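Local coordinates for protein possible hydrolase (Mycobacterium tuberculosis, PDB 6WYN) that hydrolyses carboxylic esters, preferring short, straight-chain alkyl esters, and is likely involved in ester and lipid metabolism, at residues G71-L76 and E135-V140. Residues are numbered along the deposited sequence; the frame is centred on the assembly and turned at random.
Sequences GAISAL and ETLAPV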
ATOM      1  N   GLY A  71       0.076  19.392  -1.612  1.00 16.95           N
ATOM      2  CA  GLY A  71       1.415  19.485  -2.195  1.00 16.63           C
ATOM      3  C   GLY A  71       1.753  18.218  -2.924  1.00 18.23           C
ATOM      4  O   GLY A  71       0.972  17.830  -3.821  1.00 16.37           O
ATOM      5  N   ALA A  72       2.858  17.588  -2.506  1.00 15.35           N
ATOM      6  CA  ALA A  72       3.454  16.380  -3.123  1.00 15.69           C
ATOM      7  C   ALA A  72       2.604  15.094  -2.945  1.00 13.13           C
ATOM      8  O   ALA A  72       2.889  14.103  -3.689  1.00 13.74           O
ATOM      9  CB  ALA A  72       4.839  16.194  -2.556  1.00 15.67           C
ATOM     10  N   ILE A  73       1.623  15.081  -2.045  1.00 13.38           N
ATOM     11  CA  ILE A  73       0.828  13.863  -1.669  1.00 12.45           C
ATOM     12  C   ILE A  73      -0.636  13.991  -2.134  1.00 12.18           C
ATOM     13  O   ILE A  73      -1.318  14.942  -1.717  1.00 12.23           O
ATOM     14  CB  ILE A  73       0.865  13.619  -0.157  1.00 13.02           C
ATOM     15  CG1 ILE A  73       2.309  13.442   0.326  1.00 12.30           C
ATOM     16  CG2 ILE A  73      -0.013  12.401   0.202  1.00 13.36           C
ATOM     17  CD1 ILE A  73       3.065  12.400  -0.457  1.00 12.41           C
ATOM     18  N   SER A  74      -1.096  13.007  -2.908  1.00 10.81           N
ATOM     19  CA  SER A  74      -2.516  12.792  -3.247  1.00 10.56           C
ATOM     20  C   SER A  74      -3.046  11.632  -2.392  1.00 11.00           C
ATOM     21  O   SER A  74      -2.227  10.777  -1.982  1.00 11.43           O
ATOM     22  CB  SER A  74      -2.659  12.541  -4.708  1.00 10.83           C
ATOM     23  OG  SER A  74      -4.020  12.704  -5.067  1.00 10.67           O
ATOM     24  N   ALA A  75      -4.345  11.614  -2.098  1.00 10.04           N
ATOM     25  CA  ALA A  75      -4.968  10.549  -1.299  1.00  9.97           C
ATOM     26  C   ALA A  75      -6.428  10.437  -1.708  1.00 10.07           C
ATOM     27  O   ALA A  75      -6.967  11.414  -2.344  1.00 10.06           O
ATOM     28  CB  ALA A  75      -4.814  10.782   0.174  1.00  9.10           C
ATOM     29  N   LEU A  76      -7.006   9.268  -1.445  1.00  9.32           N
ATOM     30  CA  LEU A  76      -8.485   9.080  -1.490  1.00 10.19           C
ATOM     31  C   LEU A  76      -9.027   9.173  -0.078  1.00 10.22           C
ATOM     32  O   LEU A  76      -8.546   8.446   0.818  1.00 10.15           O
ATOM     33  CB  LEU A  76      -8.792   7.724  -2.115  1.00 11.17           C
ATOM     34  CG  LEU A  76      -8.363   7.566  -3.559  1.00 11.81           C
ATOM     35  CD1 LEU A  76      -8.686   6.175  -4.066  1.00 12.78           C
ATOM     36  CD2 LEU A  76      -9.028   8.616  -4.426  1.00 12.54           C
ATOM     37  N   GLU A 135       8.728  11.452   6.073  1.00 24.10           N
ATOM     38  CA  GLU A 135       9.001  12.917   6.211  1.00 26.41           C
ATOM     39  C   GLU A 135       7.983  13.722   5.377  1.00 20.85           C
ATOM     40  O   GLU A 135       7.433  14.644   5.887  1.00 21.81           O
ATOM     41  CB  GLU A 135      10.428  13.242   5.738  1.00 29.27           C
ATOM     42  CG  GLU A 135      11.510  12.795   6.700  1.00 34.77           C
ATOM     43  CD  GLU A 135      11.669  13.612   7.979  1.00 45.47           C
ATOM     44  OE1 GLU A 135      12.640  13.348   8.720  1.00 52.80           O
ATOM     45  OE2 GLU A 135      10.834  14.518   8.241  1.00 51.51           O
ATOM     46  N   THR A 136       7.767  13.366   4.125  1.00 23.33           N
ATOM     47  CA  THR A 136       6.751  14.010   3.258  1.00 23.98           C
ATOM     48  C   THR A 136       5.347  13.848   3.898  1.00 24.80           C
ATOM     49  O   THR A 136       4.579  14.854   4.008  1.00 21.30           O
ATOM     50  CB  THR A 136       6.891  13.443   1.855  1.00 27.07           C
ATOM     51  OG1 THR A 136       8.258  13.495   1.417  1.00 26.61           O
ATOM     52  CG2 THR A 136       5.973  14.142   0.872  1.00 27.21           C
ATOM     53  N   LEU A 137       5.002  12.649   4.390  1.00 22.94           N
ATOM     54  CA  LEU A 137       3.599  12.302   4.743  1.00 20.36           C
ATOM     55  C   LEU A 137       3.195  12.903   6.062  1.00 18.23           C
ATOM     56  O   LEU A 137       2.037  13.234   6.163  1.00 18.46           O
ATOM     57  CB  LEU A 137       3.387  10.783   4.759  1.00 21.53           C
ATOM     58  CG  LEU A 137       3.194  10.139   3.388  1.00 23.86           C
ATOM     59  CD1 LEU A 137       3.478   8.641   3.439  1.00 27.71           C
ATOM     60  CD2 LEU A 137       1.790  10.369   2.910  1.00 26.04           C
ATOM     61  N   ALA A 138       4.078  13.016   7.067  1.00 18.41           N
ATOM     62  CA  ALA A 138       3.618  13.316   8.437  1.00 18.87           C
ATOM     63  C   ALA A 138       2.784  14.607   8.494  1.00 19.47           C
ATOM     64  O   ALA A 138       1.701  14.646   9.100  1.00 19.13           O
ATOM     65  CB  ALA A 138       4.787  13.371   9.397  1.00 22.15           C
ATOM     66  N   PRO A 139       3.257  15.737   7.930  1.00 18.88           N
ATOM     67  CA  PRO A 139       2.500  16.993   8.034  1.00 18.87           C
ATOM     68  C   PRO A 139       1.154  16.907   7.279  1.00 16.26           C
ATOM     69  O   PRO A 139       0.173  17.447   7.686  1.00 18.14           O
ATOM     70  CB  PRO A 139       3.406  18.061   7.367  1.00 19.56           C
ATOM     71  CG  PRO A 139       4.672  17.370   6.964  1.00 20.78           C
ATOM     72  CD  PRO A 139       4.504  15.870   7.183  1.00 19.37           C
ATOM     73  N   VAL A 140       1.118  16.162   6.187  1.00 17.41           N
ATOM     74  CA  VAL A 140      -0.146  15.972   5.417  1.00 16.61           C
ATOM     75  C   VAL A 140      -1.147  15.185   6.265  1.00 16.37           C
ATOM     76  O   VAL A 140      -2.314  15.573   6.350  1.00 14.55           O
ATOM     77  CB  VAL A 140       0.159  15.291   4.082  1.00 17.89           C
ATOM     78  CG1 VAL A 140      -1.131  14.940   3.297  1.00 17.33           C
ATOM     79  CG2 VAL A 140       1.082  16.180   3.247  1.00 19.24           C
TER
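T136 meets I73 methyl to methyl: CG2 of T136 lies 3.6 Å from CD1 of I73. The threonine torsion (chi1 -50°) sets CG2 anti to the backbone N and OG1 anti to the carbonyl carbon, which turns the methyl to the strand while OG1 bonds back to the carbonyl O of L132, one turn earlier in the helix. The same methyl also reaches the CB of A72, more loosely at 4.2 Å, at the partly exposed margin. One residue on, L137 offers a single branch: its CD2 stands 3.8 Å from I73 CG2 and 4.0 Å from I73 CG1, and the two side chains cross at about a right angle. The leucine CB does not aim at the strand; only the outer part of the chain turns in, and it also touches V112 of the neighbouring strand 109-112. A turn after T136, V140 closes the group with both methyls at 4.2 Å, CG1 from I73 CG2 and CG2 from I73 CG1. CG1, CG2 and CD1 of I73 thus all find partners among T136, L137 and V140, an entirely apolar and largely buried set of contacts. The axes of 73-76 and 135-140 pass 9.9 Å apart at a crossing angle of -57°. Strand 73-78 lies second from one edge of the mixed central sheet, and helix 130-144 packs against its face, the layered helix-on-sheet architecture of the alpha/beta hydrolase fold.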